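Ethanolamine utilization protein EutL (Clostridium perfringens E str. JGS1987, PDB 4TME) is a trimeric shell protein of the ethanolamine-utilization bacterial microcompartment and binds ethanolamine, which probably controls opening of its pore. Local coordinates at residues Asp42-Thr47 with Ala80-Gly85; Tyr48-Glu53 with Leu103-Ser108; Lys56-Asp61 with Pro92-Ser97; Ser129-Tyr134 with Glu145-Leu150. All blocks are in the same frame, centred on the assembly; numbering follows the deposited sequence. Where two conformers were deposited one is given.

Helix 44-57 runs through three of the four contacts, and interaction 4 is tied to it from the side. Its first turn carries interaction 1, where two ethanolamine molecules bind; its middle packs on helix 92-106 in interaction 2, about 11 Å further on between centres; and the turn that follows its end reaches the start of helix 92-106 in interaction 3, about 19 Å from interaction 1. Interaction 4 meets all three: Tyr149 OH lies 2.7 Å from Asp45 OD1 in the ligand pocket, Asp52 OD2 takes Gly132 N at 2.8 Å, and Lys56 NZ approaches Arg130 O to 2.7 Å. Three polar residues thus join the ethanolamine site to strand 146-152 and the turn before helix 133-139.

Interaction 1 (Asp42-Thr47 with Ala80-Gly85); sequences DCDDVT and AGEVIG. With ETA (ethanolamine), chain K; ETA (ethanolamine), chain J.
Asp42 follows strand 35-41, and its backbone runs close past Gly81; its carboxylate turns elsewhere, OD1 taking the N-H of Asn9. Its carbonyl oxygen lies against the extended side chain of Glu82, with Asp42 O 3.4 Å from Glu82 CD. Cys43 comes next, at the N-cap position of helix 44-57. With SG anti to its backbone N (chi1 179°), the thiol faces the ethanolamine of chain K, SG standing 3.6 Å from the ligand O.

The contact tightens at Asp44. Its backbone N gives a 3.0 Å hydrogen bond to Glu82 OE2, meeting the anti lone pair of that oxygen. CG of Asp44 sits in the crowded position between N and carbonyl carbon (chi1 57°), which brings OD1 to 3.1 Å from Glu82 OE2, an approach of two acceptors with carboxylate planes 74° apart; the other oxygen, OD2, is hydrogen-bonded to Ser67 OG. The bound amine, probably protonated, would offset the repulsion: ethanolamine N of chain K bonds Asp44 OD1 at 2.8 Å and also Glu82 OE2, while its hydroxyl bonds the same OE2 at 2.6 Å. The start of helix 44-57 and the residue just ahead of strand 83-89, both in a BMC domain, thus supply Cys43, Asp44, Asp45 and Glu82 to the ethanolamine pockets, and the positive end of the helix dipole probably helps carry the crowded negative charge. Asp45 reaches the other ligand, OD1 accepting from ethanolamine N of chain J at 2.6 Å and also bonding Tyr149 OH.

Thr47 closes the turn: its OG1 and its backbone N both bond Cys43 O, and OG1 meets Val83 CG1 at 3.6 Å, tip to tip.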
# COMPACT_ATOMS: atom_id res chain seq x y z
N ASP C 42 3.82 17.01 2.57
CA ASP C 42 4.63 15.87 3.02
C ASP C 42 4.21 15.31 4.39
O ASP C 42 4.93 14.50 4.97
CB ASP C 42 6.11 16.24 3.03
CG ASP C 42 6.46 17.27 4.09
OD1 ASP C 42 5.59 17.65 4.89
OD2 ASP C 42 7.64 17.70 4.09
N CYS C 43 3.05 15.74 4.89
CA CYS C 43 2.55 15.25 6.18
C CYS C 43 1.04 15.12 6.14
O CYS C 43 0.33 16.12 6.07
CB CYS C 43 2.97 16.17 7.33
SG CYS C 43 2.33 15.58 8.93
N ASP C 44 0.55 13.89 6.14
CA ASP C 44 -0.88 13.70 5.92
C ASP C 44 -1.76 14.17 7.09
O ASP C 44 -2.70 14.94 6.88
CB ASP C 44 -1.20 12.23 5.52
CG ASP C 44 -0.74 11.19 6.54
OD1 ASP C 44 0.06 11.49 7.45
OD2 ASP C 44 -1.19 10.01 6.37
N ASP C 45 -1.47 13.78 8.33
CA ASP C 45 -2.43 14.10 9.40
C ASP C 45 -2.45 15.60 9.72
O ASP C 45 -3.51 16.14 10.11
CB ASP C 45 -2.12 13.27 10.63
CG ASP C 45 -2.25 11.80 10.35
OD1 ASP C 45 -3.39 11.38 10.04
OD2 ASP C 45 -1.19 11.11 10.36
N VAL C 46 -1.32 16.30 9.55
CA VAL C 46 -1.34 17.78 9.66
C VAL C 46 -2.24 18.34 8.57
O VAL C 46 -3.04 19.25 8.82
CB VAL C 46 0.07 18.39 9.58
CG1 VAL C 46 0.01 19.94 9.35
CG2 VAL C 46 0.83 18.08 10.87
N THR C 47 -2.13 17.79 7.36
CA THR C 47 -2.96 18.29 6.27
C THR C 47 -4.43 18.02 6.50
O THR C 47 -5.27 18.87 6.25
CB THR C 47 -2.49 17.70 4.93
OG1 THR C 47 -1.15 18.14 4.72
CG2 THR C 47 -3.35 18.19 3.76
N ALA C 80 4.16 14.53 -5.03
CA ALA C 80 3.24 13.56 -4.47
C ALA C 80 3.16 13.60 -2.94
O ALA C 80 2.08 13.40 -2.37
CB ALA C 80 3.62 12.14 -4.91
N GLY C 81 4.28 13.86 -2.28
CA GLY C 81 4.31 13.91 -0.82
C GLY C 81 3.72 12.64 -0.24
O GLY C 81 4.02 11.54 -0.71
N GLU C 82 2.89 12.79 0.78
CA GLU C 82 2.13 11.66 1.29
C GLU C 82 0.66 11.94 1.50
O GLU C 82 -0.02 11.19 2.20
CB GLU C 82 2.75 11.15 2.59
CG GLU C 82 2.69 12.11 3.75
CD GLU C 82 3.31 11.55 5.03
OE1 GLU C 82 4.30 10.79 4.95
OE2 GLU C 82 2.80 11.91 6.14
N VAL C 83 0.13 12.99 0.88
CA VAL C 83 -1.29 13.26 0.99
C VAL C 83 -1.80 14.10 -0.18
O VAL C 83 -1.07 14.96 -0.69
CB VAL C 83 -1.61 14.00 2.32
CG1 VAL C 83 -0.92 15.37 2.39
CG2 VAL C 83 -3.10 14.14 2.56
N ILE C 84 -3.02 13.80 -0.61
CA ILE C 84 -3.76 14.68 -1.51
C ILE C 84 -5.09 15.02 -0.84
O ILE C 84 -5.80 14.15 -0.30
CB ILE C 84 -3.99 14.07 -2.92
CG1 ILE C 84 -4.73 15.12 -3.79
CG2 ILE C 84 -4.71 12.70 -2.81
CD1 ILE C 84 -4.69 14.89 -5.23
N GLY C 85 -5.40 16.32 -0.82
CA GLY C 85 -6.65 16.80 -0.27
C GLY C 85 -7.40 17.58 -1.34
O GLY C 85 -6.77 18.29 -2.14
CA ETA K . 2.39 10.29 9.46
N ETA K . 2.19 9.76 8.13
C ETA K . 3.62 11.19 9.50
O ETA K . 3.57 12.23 8.56
CA ETA J . -4.44 8.10 9.83
N ETA J . -4.08 9.11 8.88
C ETA J . -3.20 7.71 10.60
O ETA J . -2.29 7.03 9.75

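Interaction 2 (Tyr48-Glu53 with Leu103-Ser108); sequences YTALDE and LDFIDS
Apolar packing carries most of this contact between helix 44-57 and helix 92-106, and Phe105 is at its centre. The backbones come closest where Ala50 faces Phe105, with CA atoms 5.4 Å apart, a spacing that the small methyl of Ala50 permits. With CG anti to the backbone N (chi1 -171°), the Phe105 ring reaches across to helix 44-57, and its CD2 meets Ala50 CA at 3.5 Å. Ala50 CB is shared by two partners: it touches the ring at CD2 and Ile106 CG1 at 3.5 Å, so the methyl is lodged between consecutive residues of the other helix. Thr49 meets the far end of the ring obliquely, its CG2 lying 3.6 Å from Phe105 CE2.

Charged and polar groups frame this packing. Glu53, its chain bent at chi2 (69°), lays CG 3.8 Å from Phe105 CD1 and turns its carboxylate almost parallel to the ring plane, 4° apart. OE1 of Glu53 is drawn to Lys56 NZ in a salt bridge. Ser108 OG hovers above the centre of one ring face at 4.2 Å from the plane. The same hydroxyl bonds Phe105 O at 2.7 Å, on an in-plane lone pair, and the backbone N of Ser108 reaches that oxygen too; the double grip ties down the turn where helix 92-106 ends.

Around the pair, Ile106 also rests on Val10 of strand 10-16, Thr49 OG1 bonds Asp45 O and Tyr124 OH, and Leu51 packs on Leu87 and Val62, placing helix 44-57 against strands 83-89 and 61-67.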
# COMPACT_ATOMS: atom_id res chain seq x y z
N TYR C 48 -4.78 16.84 7.03
CA TYR C 48 -6.18 16.55 7.32
C TYR C 48 -6.74 17.52 8.37
O TYR C 48 -7.91 17.95 8.29
CB TYR C 48 -6.32 15.10 7.82
CG TYR C 48 -5.96 14.06 6.77
CD1 TYR C 48 -6.29 14.25 5.42
CD2 TYR C 48 -5.25 12.93 7.11
CE1 TYR C 48 -5.94 13.30 4.45
CE2 TYR C 48 -4.90 11.97 6.16
CZ TYR C 48 -5.26 12.16 4.83
OH TYR C 48 -4.94 11.23 3.87
N THR C 49 -5.92 17.85 9.36
CA THR C 49 -6.32 18.79 10.40
C THR C 49 -6.51 20.19 9.78
O THR C 49 -7.44 20.93 10.14
CB THR C 49 -5.28 18.85 11.55
OG1 THR C 49 -5.05 17.53 12.04
CG2 THR C 49 -5.77 19.71 12.72
N ALA C 50 -5.61 20.54 8.86
CA ALA C 50 -5.68 21.83 8.17
C ALA C 50 -6.91 21.95 7.28
O ALA C 50 -7.53 23.03 7.20
CB ALA C 50 -4.42 22.05 7.36
N LEU C 51 -7.26 20.88 6.58
CA LEU C 51 -8.45 20.85 5.74
C LEU C 51 -9.71 21.02 6.58
O LEU C 51 -10.67 21.69 6.18
CB LEU C 51 -8.52 19.54 4.94
CG LEU C 51 -7.45 19.41 3.84
CD1 LEU C 51 -7.33 17.95 3.38
CD2 LEU C 51 -7.79 20.34 2.68
N ASP C 52 -9.73 20.40 7.76
CA ASP C 52 -10.83 20.63 8.68
C ASP C 52 -10.92 22.09 9.10
O ASP C 52 -12.00 22.68 9.14
CB ASP C 52 -10.69 19.71 9.90
CG ASP C 52 -11.89 19.80 10.82
OD1 ASP C 52 -12.98 19.44 10.36
OD2 ASP C 52 -11.74 20.20 11.99
N GLU C 53 -9.77 22.70 9.36
CA GLU C 53 -9.74 24.11 9.69
C GLU C 53 -10.31 24.93 8.52
O GLU C 53 -11.05 25.90 8.76
CB GLU C 53 -8.32 24.54 10.04
CG GLU C 53 -8.18 25.94 10.57
CD GLU C 53 -8.78 26.13 11.96
OE1 GLU C 53 -8.72 25.24 12.86
OE2 GLU C 53 -9.32 27.21 12.16
N LEU C 103 -3.34 26.39 4.05
CA LEU C 103 -1.92 26.68 4.01
C LEU C 103 -1.47 27.34 5.29
O LEU C 103 -0.43 27.00 5.86
CB LEU C 103 -1.62 27.61 2.83
CG LEU C 103 -1.75 26.98 1.46
CD1 LEU C 103 -1.86 28.06 0.38
CD2 LEU C 103 -0.57 26.12 1.22
N ASP C 104 -2.24 28.32 5.75
CA ASP C 104 -1.85 29.02 6.96
C ASP C 104 -1.81 28.07 8.16
O ASP C 104 -0.93 28.19 9.02
CB ASP C 104 -2.77 30.19 7.24
CG ASP C 104 -2.56 31.34 6.28
OD1 ASP C 104 -1.61 31.31 5.44
OD2 ASP C 104 -3.37 32.26 6.34
N PHE C 105 -2.74 27.12 8.22
CA PHE C 105 -2.74 26.18 9.33
C PHE C 105 -1.53 25.26 9.28
O PHE C 105 -0.90 24.99 10.31
CB PHE C 105 -4.02 25.34 9.37
CG PHE C 105 -4.13 24.53 10.64
CD1 PHE C 105 -4.68 25.09 11.79
CD2 PHE C 105 -3.65 23.24 10.70
CE1 PHE C 105 -4.77 24.36 12.96
CE2 PHE C 105 -3.73 22.51 11.88
CZ PHE C 105 -4.29 23.07 13.00
N ILE C 106 -1.18 24.79 8.09
CA ILE C 106 -0.07 23.86 7.97
C ILE C 106 1.20 24.53 8.45
O ILE C 106 2.07 23.88 9.03
CB ILE C 106 0.07 23.36 6.53
CG1 ILE C 106 -1.14 22.49 6.17
CG2 ILE C 106 1.35 22.58 6.32
CD1 ILE C 106 -1.20 22.04 4.74
N ASP C 107 1.32 25.82 8.20
CA ASP C 107 2.52 26.54 8.63
C ASP C 107 2.38 27.23 9.99
O ASP C 107 3.15 28.12 10.32
CB ASP C 107 2.92 27.57 7.57
CG ASP C 107 4.42 27.89 7.60
OD1 ASP C 107 5.25 26.98 7.85
OD2 ASP C 107 4.77 29.07 7.37
N SER C 108 1.42 26.79 10.81
CA SER C 108 1.10 27.51 12.06
C SER C 108 1.93 27.09 13.28
O SER C 108 1.86 27.75 14.33
CB SER C 108 -0.38 27.35 12.42
OG SER C 108 -0.71 26.02 12.78

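Interaction 3 (Lys56-Asp61 with Pro92-Ser97); sequences KAAEVD and PAEVRS
Glu59 is the centre of an inverse gamma turn, spanned by a weak backbone bond from Val60 N to Ala58 O, and its CA lies 5.7 Å from that of Glu94. The turn is the bend between helix 44-57 and strand 61-67 in the BMC domain, and it docks on the first turns of helix 92-106.

One side chain dominates. Glu94, with CG beside its backbone N (chi1 -74°) and the chain bent again at chi2 (-60°), folds back over the turn, and its OE2 accepts the Glu59 N-H at 2.9 Å. The bond is nearly straight, 172° at the hydrogen, although the donor meets OE2 from above the carboxylate plane. The same oxygen rests on two methyl or methylene groups: Ala58 CB and Glu59 CB each lie 3.6 Å from Glu94 OE2. Glu59, extended beyond CG, carries its own carboxylate outward, so that its OE2 stays 4.5 Å from Glu94 OE1, two like charges that probably disfavour each other.

Further along the helix, Ser97 comes up beside Ala58. On the inner side Val60 packs on the helix backbone, with Val95 behind it turned to Ile15 of strand 10-16. At Ser97, with OG anti to the backbone N, that hydroxyl oxygen lies 3.5 Å from Ala58 CB; at Val60, CG1 comes to 3.5 Å from Glu94 O.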
# COMPACT_ATOMS: atom_id res chain seq x y z
N LYS C 56 -14.00 25.59 8.47
CA LYS C 56 -14.49 26.58 9.43
C LYS C 56 -14.33 28.01 8.87
O LYS C 56 -15.00 28.95 9.29
CB LYS C 56 -13.74 26.44 10.75
CG LYS C 56 -13.99 25.13 11.46
CD LYS C 56 -13.48 25.13 12.90
CE LYS C 56 -11.99 24.86 12.98
NZ LYS C 56 -11.47 25.03 14.40
N ALA C 57 -13.44 28.15 7.89
CA ALA C 57 -13.00 29.46 7.39
C ALA C 57 -13.72 29.92 6.13
O ALA C 57 -13.72 31.11 5.80
CB ALA C 57 -11.49 29.42 7.10
N ALA C 58 -14.28 28.99 5.39
CA ALA C 58 -14.85 29.28 4.08
C ALA C 58 -15.96 28.30 3.74
O ALA C 58 -16.13 27.27 4.43
CB ALA C 58 -13.75 29.21 3.00
N GLU C 59 -16.68 28.59 2.66
CA GLU C 59 -17.78 27.73 2.24
C GLU C 59 -17.23 26.60 1.39
O GLU C 59 -17.37 26.59 0.17
CB GLU C 59 -18.85 28.53 1.47
CG GLU C 59 -20.14 27.71 1.28
CD GLU C 59 -21.27 28.49 0.64
OE1 GLU C 59 -22.31 27.86 0.32
OE2 GLU C 59 -21.11 29.70 0.44
N VAL C 60 -16.57 25.66 2.06
CA VAL C 60 -15.94 24.51 1.40
C VAL C 60 -16.21 23.23 2.19
O VAL C 60 -16.36 23.25 3.41
CB VAL C 60 -14.41 24.66 1.24
CG1 VAL C 60 -14.09 25.80 0.29
CG2 VAL C 60 -13.74 24.88 2.59
N ASP C 61 -16.24 22.13 1.45
CA ASP C 61 -16.34 20.78 2.01
C ASP C 61 -15.09 20.00 1.65
O ASP C 61 -14.57 20.17 0.55
CB ASP C 61 -17.55 20.03 1.45
CG ASP C 61 -18.88 20.66 1.81
OD1 ASP C 61 -19.11 21.00 2.98
OD2 ASP C 61 -19.72 20.79 0.89
N PRO C 92 -14.79 29.65 -7.30
CA PRO C 92 -13.36 29.72 -7.09
C PRO C 92 -12.98 30.59 -5.89
O PRO C 92 -12.01 30.26 -5.22
CB PRO C 92 -12.84 30.34 -8.40
CG PRO C 92 -13.87 30.01 -9.39
CD PRO C 92 -15.17 30.04 -8.67
N ALA C 93 -13.71 31.68 -5.63
CA ALA C 93 -13.38 32.54 -4.50
C ALA C 93 -13.46 31.78 -3.17
O ALA C 93 -12.61 31.94 -2.30
CB ALA C 93 -14.29 33.76 -4.46
N GLU C 94 -14.48 30.95 -3.00
CA GLU C 94 -14.60 30.21 -1.74
C GLU C 94 -13.50 29.15 -1.61
O GLU C 94 -12.92 29.00 -0.53
CB GLU C 94 -15.98 29.57 -1.61
CG GLU C 94 -17.11 30.58 -1.28
CD GLU C 94 -16.92 31.35 0.03
OE1 GLU C 94 -17.52 32.45 0.18
OE2 GLU C 94 -16.20 30.86 0.93
N VAL C 95 -13.23 28.44 -2.70
CA VAL C 95 -12.13 27.49 -2.72
C VAL C 95 -10.82 28.18 -2.35
O VAL C 95 -10.09 27.71 -1.49
CB VAL C 95 -12.01 26.83 -4.08
CG1 VAL C 95 -10.71 26.05 -4.20
CG2 VAL C 95 -13.21 25.92 -4.30
N ARG C 96 -10.56 29.32 -2.98
CA ARG C 96 -9.35 30.08 -2.73
C ARG C 96 -9.25 30.46 -1.24
O ARG C 96 -8.19 30.35 -0.63
CB ARG C 96 -9.38 31.31 -3.65
CG ARG C 96 -8.18 32.18 -3.75
CD ARG C 96 -8.70 33.34 -4.63
NE ARG C 96 -7.75 34.30 -5.14
CZ ARG C 96 -7.19 35.26 -4.41
NH1 ARG C 96 -7.44 35.32 -3.11
NH2 ARG C 96 -6.36 36.14 -4.99
N SER C 97 -10.36 30.87 -0.63
CA SER C 97 -10.36 31.23 0.78
C SER C 97 -10.06 29.99 1.63
O SER C 97 -9.26 30.03 2.58
CB SER C 97 -11.71 31.85 1.16
OG SER C 97 -11.78 32.11 2.54

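Interaction 4 (Ser129-Tyr134 with Glu145-Leu150); sequences SRTGSY and EALAYL
The carbonyl oxygen of Glu145 is the point on which this contact turns, since Thr131 grips it twice. Thr131 N donates to Glu145 O at 3.0 Å from above the carbonyl plane, and Thr131 OG1 donates to the same oxygen at 2.8 Å, lying in that plane on a lone pair. Both donors can reach one oxygen because OG1 takes the crowded place between backbone N and carbonyl carbon (chi1 51°), which puts the hydroxyl beside the N-H. The methyl follows: Thr131 CG2 is 3.2 Å from Glu145 O and meets Leu147 CD1 at 3.6 Å, the two side chains crossing at about a right angle. Alongside, Ser129 O touches Ala146 CB at 3.7 Å.

A second shell fixes Thr131 in place. Its OG1 also has a weak bond from Gly144 N, so the hydroxyl bridges two consecutive residues that lead into the strand. Gly132, next in sequence, occupies the N-cap position of helix 133-139; Asp52 OD2 takes its N-H, and Asp52 OD1 accepts from Leu135 N and, weakly, from Tyr134 N. Arg130 O receives Lys56 NZ. Helix 44-57 thus bonds the turn before helix 133-139 through Asp52 and Lys56.

In the fold, strands 122-128 and 146-152 are antiparallel neighbours of the larger sheet, and helix 133-139 lies within their connection. Leu147 leans on Leu135 and Ala139 of that helix, Ala146 meets Gln193 and Cys196 of helix 193-212, and Tyr149 packs against Tyr48 and Thr49 of helix 44-57.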
# COMPACT_ATOMS: atom_id res chain seq x y z
N SER C 129 -9.58 21.56 19.30
CA SER C 129 -10.47 22.03 20.34
C SER C 129 -11.86 22.34 19.79
O SER C 129 -12.83 22.32 20.53
CB SER C 129 -9.87 23.25 21.04
OG SER C 129 -9.75 24.32 20.14
N ARG C 130 -11.94 22.58 18.47
CA ARG C 130 -13.22 22.89 17.84
C ARG C 130 -13.28 22.32 16.41
O ARG C 130 -12.80 22.95 15.45
CB ARG C 130 -13.41 24.40 17.84
CG ARG C 130 -14.78 24.87 17.41
CD ARG C 130 -14.88 26.40 17.52
NE ARG C 130 -16.25 26.86 17.35
CZ ARG C 130 -16.63 28.13 17.43
NH1 ARG C 130 -15.74 29.09 17.66
NH2 ARG C 130 -17.90 28.44 17.26
N THR C 131 -13.88 21.14 16.26
CA THR C 131 -13.88 20.49 14.94
C THR C 131 -14.72 21.28 13.92
O THR C 131 -15.70 21.92 14.28
CB THR C 131 -14.45 19.06 14.98
OG1 THR C 131 -15.72 19.05 15.65
CG2 THR C 131 -13.49 18.09 15.68
N GLY C 132 -14.27 21.23 12.66
CA GLY C 132 -15.07 21.69 11.54
C GLY C 132 -15.90 20.54 11.00
O GLY C 132 -16.11 19.54 11.71
N SER C 133 -16.35 20.66 9.76
CA SER C 133 -17.31 19.72 9.21
C SER C 133 -16.63 18.41 8.82
O SER C 133 -17.28 17.36 8.78
CB SER C 133 -18.04 20.32 8.00
OG SER C 133 -17.16 20.50 6.90
N TYR C 134 -15.34 18.46 8.53
CA TYR C 134 -14.65 17.29 8.01
C TYR C 134 -14.34 16.26 9.11
O TYR C 134 -14.76 15.08 9.03
CB TYR C 134 -13.34 17.72 7.33
CG TYR C 134 -12.48 16.56 6.92
CD1 TYR C 134 -13.01 15.47 6.23
CD2 TYR C 134 -11.13 16.54 7.23
CE1 TYR C 134 -12.21 14.40 5.89
CE2 TYR C 134 -10.33 15.48 6.87
CZ TYR C 134 -10.88 14.41 6.21
OH TYR C 134 -10.07 13.35 5.86
N GLU C 145 -17.36 20.06 18.39
CA GLU C 145 -16.89 19.24 19.50
C GLU C 145 -15.38 19.04 19.40
O GLU C 145 -14.82 19.19 18.32
CB GLU C 145 -17.61 17.89 19.50
CG GLU C 145 -19.04 17.98 20.00
CD GLU C 145 -19.10 18.36 21.44
OE1 GLU C 145 -18.66 17.55 22.29
OE2 GLU C 145 -19.57 19.48 21.73
N ALA C 146 -14.75 18.69 20.52
CA ALA C 146 -13.30 18.52 20.55
C ALA C 146 -12.89 17.09 20.19
O ALA C 146 -13.65 16.14 20.41
CB ALA C 146 -12.75 18.87 21.92
N LEU C 147 -11.67 16.95 19.66
CA LEU C 147 -11.06 15.64 19.44
C LEU C 147 -9.63 15.60 19.93
O LEU C 147 -8.94 16.61 19.91
CB LEU C 147 -11.02 15.27 17.93
CG LEU C 147 -12.30 14.93 17.20
CD1 LEU C 147 -11.99 14.78 15.75
CD2 LEU C 147 -12.93 13.65 17.78
N ALA C 148 -9.19 14.40 20.34
CA ALA C 148 -7.78 14.07 20.37
C ALA C 148 -7.44 13.31 19.09
O ALA C 148 -8.03 12.29 18.81
CB ALA C 148 -7.45 13.23 21.59
N TYR C 149 -6.53 13.86 18.30
CA TYR C 149 -6.09 13.27 17.03
C TYR C 149 -4.72 12.65 17.29
O TYR C 149 -3.73 13.36 17.46
CB TYR C 149 -6.06 14.36 15.96
CG TYR C 149 -5.93 13.90 14.51
CD1 TYR C 149 -5.33 12.70 14.16
CD2 TYR C 149 -6.40 14.72 13.49
CE1 TYR C 149 -5.21 12.32 12.81
CE2 TYR C 149 -6.29 14.36 12.18
CZ TYR C 149 -5.68 13.18 11.83
OH TYR C 149 -5.57 12.84 10.51
N LEU C 150 -4.70 11.31 17.42
CA LEU C 150 -3.54 10.57 17.94
C LEU C 150 -2.98 9.67 16.84
O LEU C 150 -3.71 8.82 16.32
CB LEU C 150 -3.96 9.73 19.14
CG LEU C 150 -4.69 10.50 20.25
CD1 LEU C 150 -5.07 9.58 21.41
CD2 LEU C 150 -3.87 11.67 20.75